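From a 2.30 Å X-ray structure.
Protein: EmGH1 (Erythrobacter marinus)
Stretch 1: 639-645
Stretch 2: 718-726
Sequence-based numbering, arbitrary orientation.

Stretch 1 639-645: YYYQKPT
Stretch 2 (718-726) RARPIKEMR

The apolar centre of this contact is a set of small, close pairings. Tyr641 CB lies 3.8 Å from Pro721 CB, Pro644 CB lies 4.3 Å from Ile722 CG2, and Pro644 CA comes closer to that methyl, with CA to CG2 at 3.6 Å. Both prolines have the C-gamma exo pucker. Ile722 (chi1 65°, p; chi2 t) lies exposed, yet 64 Å² of it is covered by the other stretch. Tyr641 contributes mainly its near end: with chi1 at 44° (p) and chi2 at -82°, its CB packs here while the end of its side chain leads away.

The backbone geometry of the packing is as follows. Residues 639-645 form no regular helix or strand, and 718-723 is loop or turn before a strand begins at 724. The touching parts run at 154° to each other, so the chains are roughly antiparallel, and the register pairs Lys643 with Pro721 (CA to CA 4.1 Å) and Pro644 with Ile722 (CA to CA 5.6 Å). Phi/psi values are -67/-32 at Tyr640, -84/54 at Tyr641, -65/153 at Gln642, -64/165 at Lys643 and -56/-25 at Pro644; in the second stretch, Pro721 has -62/158, Ile722 -68/-19 and Lys723 -164/148. A weak hydrogen bond from Gln642 N to Tyr640 O, 2.8 Å, spans the bend at Tyr641.

Between the backbones, Ile722 N donates to Gln642 O at 2.8 Å with an N-H...O angle of 158°. The same acceptor, Gln642 O, receives a CA-H...O contact from Pro721 CA at 3.0 Å, angle at H 125°. A second such contact joins Tyr641 CA to Lys723 O at 3.5 Å.

Tyr640 extends the contact toward the strand. Its CB points sideways, but chi1 of 80° (p) and chi2 of -90° bring the ring end nearer. The ring's CD2 is 3.8 Å from Lys723 CG, and its CZ is 4.2 Å from Met725 CB. Met725 N lies at the ring edge near its plane and donates to Tyr640 OH at 2.7 Å, angle 159°. Met725 has chi1 t, chi2 t and chi3 -86° (m), and its end leads away.

At the other end, Lys643 has a CB pointing away, but chi angles m, m, t, p return its end: NZ donates to Ala719 O at 3.0 Å. On the way, Lys643 CD passes 3.9 Å from Arg720 C. Pro644 CD also approaches Arg720 O, at 3.3 Å.

Further polar interactions lie within each stretch. Gln642 (chi1 and chi2 both m) sends NE2 to Tyr639 O at 2.7 Å, angle 164°. In the second stretch, Glu724 is shared by two arginines: Arg720 NH2 forms a salt bridge with Glu724 OE1 at 2.8 Å, and Arg726 NH2 forms one with Glu724 OE2 at 3.0 Å. Arg726 NH1 also donates to Met725 O at 2.9 Å.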

ATOM      1  N   TYR A 639      -3.942  -9.008  -5.227  1.00 16.54           N
ATOM      2  CA  TYR A 639      -4.409 -10.289  -4.718  1.00 18.78           C
ATOM      3  C   TYR A 639      -5.912 -10.425  -4.945  1.00 20.21           C
ATOM      4  O   TYR A 639      -6.669  -9.450  -4.858  1.00 19.42           O
ATOM      5  CB  TYR A 639      -4.050 -10.446  -3.230  1.00 18.88           C
ATOM      6  CG  TYR A 639      -4.541  -9.323  -2.333  1.00 16.99           C
ATOM      7  CD1 TYR A 639      -5.850  -9.313  -1.853  1.00 19.59           C
ATOM      8  CD2 TYR A 639      -3.690  -8.285  -1.954  1.00 14.25           C
ATOM      9  CE1 TYR A 639      -6.307  -8.291  -1.035  1.00 23.18           C
ATOM     10  CE2 TYR A 639      -4.128  -7.263  -1.137  1.00 17.43           C
ATOM     11  CZ  TYR A 639      -5.443  -7.263  -0.674  1.00 25.88           C
ATOM     12  OH  TYR A 639      -5.901  -6.232   0.140  1.00 25.63           O
ATOM     13  N   TYR A 640      -6.341 -11.660  -5.234  1.00 17.62           N
ATOM     14  CA  TYR A 640      -7.664 -11.893  -5.814  1.00 19.38           C
ATOM     15  C   TYR A 640      -8.804 -11.540  -4.858  1.00 19.41           C
ATOM     16  O   TYR A 640      -9.875 -11.145  -5.324  1.00 18.08           O
ATOM     17  CB  TYR A 640      -7.811 -13.361  -6.274  1.00 16.78           C
ATOM     18  CG  TYR A 640      -8.119 -14.337  -5.151  1.00 18.21           C
ATOM     19  CD1 TYR A 640      -7.097 -14.978  -4.452  1.00 16.05           C
ATOM     20  CD2 TYR A 640      -9.436 -14.604  -4.780  1.00 16.19           C
ATOM     21  CE1 TYR A 640      -7.387 -15.869  -3.418  1.00 16.20           C
ATOM     22  CE2 TYR A 640      -9.729 -15.460  -3.747  1.00 17.60           C
ATOM     23  CZ  TYR A 640      -8.708 -16.090  -3.069  1.00 17.65           C
ATOM     24  OH  TYR A 640      -9.038 -16.939  -2.046  1.00 18.27           O
ATOM     25  N   TYR A 641      -8.622 -11.706  -3.538  1.00 15.09           N
ATOM     26  CA  TYR A 641      -9.760 -11.578  -2.625  1.00 22.51           C
ATOM     27  C   TYR A 641      -9.997 -10.115  -2.276  1.00 18.97           C
ATOM     28  O   TYR A 641     -10.049  -9.751  -1.094  1.00 17.20           O
ATOM     29  CB  TYR A 641      -9.582 -12.431  -1.345  1.00 14.80           C
ATOM     30  CG  TYR A 641      -8.201 -12.341  -0.745  1.00 16.57           C
ATOM     31  CD1 TYR A 641      -7.152 -13.109  -1.253  1.00 11.84           C
ATOM     32  CD2 TYR A 641      -7.933 -11.483   0.320  1.00 14.82           C
ATOM     33  CE1 TYR A 641      -5.885 -13.018  -0.724  1.00 13.92           C
ATOM     34  CE2 TYR A 641      -6.658 -11.381   0.856  1.00 15.87           C
ATOM     35  CZ  TYR A 641      -5.639 -12.156   0.336  1.00 19.70           C
ATOM     36  OH  TYR A 641      -4.365 -12.082   0.863  1.00 18.87           O
ATOM     37  N   GLN A 642     -10.136  -9.275  -3.309  1.00 21.13           N
ATOM     38  CA  GLN A 642     -10.400  -7.859  -3.107  1.00 16.46           C
ATOM     39  C   GLN A 642     -11.760  -7.669  -2.448  1.00 16.39           C
ATOM     40  O   GLN A 642     -12.669  -8.485  -2.603  1.00 15.39           O
ATOM     41  CB  GLN A 642     -10.368  -7.106  -4.443  1.00 17.51           C
ATOM     42  CG  GLN A 642      -9.021  -7.138  -5.168  1.00 15.43           C
ATOM     43  CD  GLN A 642      -7.981  -6.296  -4.465  1.00 21.73           C
ATOM     44  OE1 GLN A 642      -8.248  -5.159  -4.083  1.00 24.08           O
ATOM     45  NE2 GLN A 642      -6.790  -6.860  -4.261  1.00 21.68           N
ATOM     46  N   LYS A 643     -11.897  -6.564  -1.718  1.00 15.30           N
ATOM     47  CA  LYS A 643     -13.202  -6.069  -1.309  1.00 15.63           C
ATOM     48  C   LYS A 643     -13.968  -5.686  -2.572  1.00 16.41           C
ATOM     49  O   LYS A 643     -13.347  -5.568  -3.631  1.00 16.59           O
ATOM     50  CB  LYS A 643     -13.029  -4.880  -0.361  1.00 18.77           C
ATOM     51  CG  LYS A 643     -12.284  -5.209   0.921  1.00 22.18           C
ATOM     52  CD  LYS A 643     -12.985  -6.329   1.676  1.00 20.74           C
ATOM     53  CE  LYS A 643     -12.499  -6.417   3.119  1.00 21.12           C
ATOM     54  NZ  LYS A 643     -12.917  -5.182   3.822  1.00 23.78           N
ATOM     55  N   PRO A 644     -15.291  -5.482  -2.526  1.00 20.44           N
ATOM     56  CA  PRO A 644     -16.003  -5.051  -3.747  1.00 13.51           C
ATOM     57  C   PRO A 644     -15.450  -3.782  -4.357  1.00 16.42           C
ATOM     58  O   PRO A 644     -15.604  -3.574  -5.566  1.00 16.38           O
ATOM     59  CB  PRO A 644     -17.438  -4.836  -3.268  1.00 16.44           C
ATOM     60  CG  PRO A 644     -17.565  -5.718  -2.051  1.00 16.76           C
ATOM     61  CD  PRO A 644     -16.213  -5.721  -1.398  1.00 20.40           C
ATOM     62  N   THR A 645     -14.797  -2.932  -3.573  1.00 17.50           N
ATOM     63  CA  THR A 645     -14.226  -1.705  -4.095  1.00 13.85           C
ATOM     64  C   THR A 645     -12.740  -1.819  -4.406  1.00 15.25           C
ATOM     65  O   THR A 645     -12.158  -0.860  -4.907  1.00 13.66           O
ATOM     66  CB  THR A 645     -14.435  -0.582  -3.083  1.00 14.42           C
ATOM     67  OG1 THR A 645     -13.990  -1.025  -1.789  1.00 20.06           O
ATOM     68  CG2 THR A 645     -15.897  -0.201  -3.024  1.00 13.79           C
ATOM     69  N   ARG A 718     -19.518  -6.278   8.082  1.00 18.95           N
ATOM     70  CA  ARG A 718     -18.371  -5.610   7.481  1.00 22.25           C
ATOM     71  C   ARG A 718     -18.158  -6.134   6.066  1.00 24.48           C
ATOM     72  O   ARG A 718     -18.374  -7.321   5.793  1.00 24.23           O
ATOM     73  CB  ARG A 718     -17.115  -5.822   8.311  1.00 21.95           C
ATOM     74  CG  ARG A 718     -17.224  -5.129   9.635  1.00 27.78           C
ATOM     75  CD  ARG A 718     -15.909  -4.819  10.226  1.00 23.58           C
ATOM     76  NE  ARG A 718     -16.081  -4.161  11.509  1.00 26.30           N
ATOM     77  CZ  ARG A 718     -15.180  -3.369  12.074  1.00 31.55           C
ATOM     78  NH1 ARG A 718     -14.019  -3.104  11.458  1.00 23.85           N
ATOM     79  NH2 ARG A 718     -15.448  -2.844  13.264  1.00 27.91           N
ATOM     80  N   ALA A 719     -17.747  -5.244   5.165  1.00 21.63           N
ATOM     81  CA  ALA A 719     -17.576  -5.616   3.766  1.00 21.40           C
ATOM     82  C   ALA A 719     -16.548  -6.735   3.621  1.00 21.17           C
ATOM     83  O   ALA A 719     -15.455  -6.664   4.183  1.00 23.33           O
ATOM     84  CB  ALA A 719     -17.148  -4.400   2.964  1.00 18.00           C
ATOM     85  N   ARG A 720     -16.894  -7.758   2.856  1.00 19.95           N
ATOM     86  CA  ARG A 720     -16.070  -8.944   2.700  1.00 23.12           C
ATOM     87  C   ARG A 720     -15.635  -9.101   1.250  1.00 21.54           C
ATOM     88  O   ARG A 720     -16.216  -8.480   0.350  1.00 17.83           O
ATOM     89  CB  ARG A 720     -16.843 -10.185   3.165  1.00 20.55           C
ATOM     90  CG  ARG A 720     -17.108 -10.160   4.658  1.00 24.82           C
ATOM     91  CD  ARG A 720     -17.718 -11.434   5.145  1.00 30.79           C
ATOM     92  NE  ARG A 720     -16.925 -12.621   4.818  1.00 33.18           N
ATOM     93  CZ  ARG A 720     -17.268 -13.852   5.198  1.00 31.01           C
ATOM     94  NH1 ARG A 720     -18.374 -14.032   5.913  1.00 19.71           N
ATOM     95  NH2 ARG A 720     -16.525 -14.899   4.857  1.00 28.33           N
ATOM     96  N   PRO A 721     -14.618  -9.919   0.984  1.00 24.16           N
ATOM     97  CA  PRO A 721     -14.092 -10.007  -0.383  1.00 20.14           C
ATOM     98  C   PRO A 721     -15.139 -10.502  -1.368  1.00 21.47           C
ATOM     99  O   PRO A 721     -16.128 -11.143  -1.004  1.00 19.20           O
ATOM    100  CB  PRO A 721     -12.930 -11.002  -0.258  1.00 18.88           C
ATOM    101  CG  PRO A 721     -12.492 -10.860   1.143  1.00 24.62           C
ATOM    102  CD  PRO A 721     -13.783 -10.694   1.921  1.00 20.90           C
ATOM    103  N   ILE A 722     -14.911 -10.180  -2.644  1.00 13.78           N
ATOM    104  CA  ILE A 722     -15.806 -10.653  -3.694  1.00 14.87           C
ATOM    105  C   ILE A 722     -15.705 -12.160  -3.886  1.00 16.19           C
ATOM    106  O   ILE A 722     -16.613 -12.759  -4.471  1.00 21.18           O
ATOM    107  CB  ILE A 722     -15.524  -9.929  -5.026  1.00 19.52           C
ATOM    108  CG1 ILE A 722     -14.126 -10.284  -5.540  1.00 18.37           C
ATOM    109  CG2 ILE A 722     -15.650  -8.437  -4.854  1.00 15.83           C
ATOM    110  CD1 ILE A 722     -13.747  -9.542  -6.814  1.00 26.88           C
ATOM    111  N   LYS A 723     -14.618 -12.786  -3.424  1.00 15.80           N
ATOM    112  CA  LYS A 723     -14.516 -14.238  -3.383  1.00 19.95           C
ATOM    113  C   LYS A 723     -13.363 -14.624  -2.468  1.00 18.38           C
ATOM    114  O   LYS A 723     -12.373 -13.902  -2.360  1.00 21.26           O
ATOM    115  CB  LYS A 723     -14.320 -14.841  -4.778  1.00 24.61           C
ATOM    116  CG  LYS A 723     -13.149 -14.265  -5.518  1.00 23.27           C
ATOM    117  CD  LYS A 723     -12.995 -14.924  -6.869  1.00 30.40           C
ATOM    118  CE  LYS A 723     -14.071 -14.470  -7.827  1.00 29.72           C
ATOM    119  NZ  LYS A 723     -13.451 -14.133  -9.155  1.00 37.63           N
ATOM    120  N   GLU A 724     -13.518 -15.770  -1.805  1.00 23.26           N
ATOM    121  CA  GLU A 724     -12.583 -16.262  -0.791  1.00 27.42           C
ATOM    122  C   GLU A 724     -12.459 -17.767  -0.939  1.00 18.48           C
ATOM    123  O   GLU A 724     -13.458 -18.479  -0.774  1.00 19.74           O
ATOM    124  CB  GLU A 724     -13.071 -15.948   0.627  1.00 26.54           C
ATOM    125  CG  GLU A 724     -13.956 -14.738   0.738  1.00 31.99           C
ATOM    126  CD  GLU A 724     -14.252 -14.366   2.175  1.00 33.70           C
ATOM    127  OE1 GLU A 724     -15.423 -14.038   2.474  1.00 29.82           O
ATOM    128  OE2 GLU A 724     -13.309 -14.399   2.997  1.00 37.82           O
ATOM    129  N   MET A 725     -11.251 -18.254  -1.215  1.00 15.69           N
ATOM    130  CA  MET A 725     -11.062 -19.694  -1.330  1.00 19.00           C
ATOM    131  C   MET A 725     -11.357 -20.382   0.000  1.00 23.94           C
ATOM    132  O   MET A 725     -10.907 -19.937   1.064  1.00 18.85           O
ATOM    133  CB  MET A 725      -9.644 -20.021  -1.782  1.00 20.84           C
ATOM    134  CG  MET A 725      -9.324 -21.504  -1.669  1.00 21.07           C
ATOM    135  SD  MET A 725      -7.770 -21.960  -2.477  1.00 20.47           S
ATOM    136  CE  MET A 725      -8.339 -22.232  -4.157  1.00 19.00           C
ATOM    137  N   ARG A 726     -12.145 -21.456  -0.067  1.00 21.29           N
ATOM    138  CA  ARG A 726     -12.482 -22.254   1.099  1.00 23.22           C
ATOM    139  C   ARG A 726     -12.166 -23.733   0.931  1.00 27.05           C
ATOM    140  O   ARG A 726     -12.315 -24.480   1.902  1.00 26.97           O
ATOM    141  CB  ARG A 726     -13.971 -22.089   1.455  1.00 23.29           C
ATOM    142  CG  ARG A 726     -14.328 -20.703   2.000  1.00 26.40           C
ATOM    143  CD  ARG A 726     -13.569 -20.463   3.291  1.00 26.72           C
ATOM    144  NE  ARG A 726     -13.875 -19.193   3.945  1.00 23.22           N
ATOM    145  CZ  ARG A 726     -13.145 -18.090   3.803  1.00 29.99           C
ATOM    146  NH1 ARG A 726     -12.097 -18.094   2.993  1.00 27.18           N
ATOM    147  NH2 ARG A 726     -13.475 -16.972   4.448  1.00 28.75           N
TER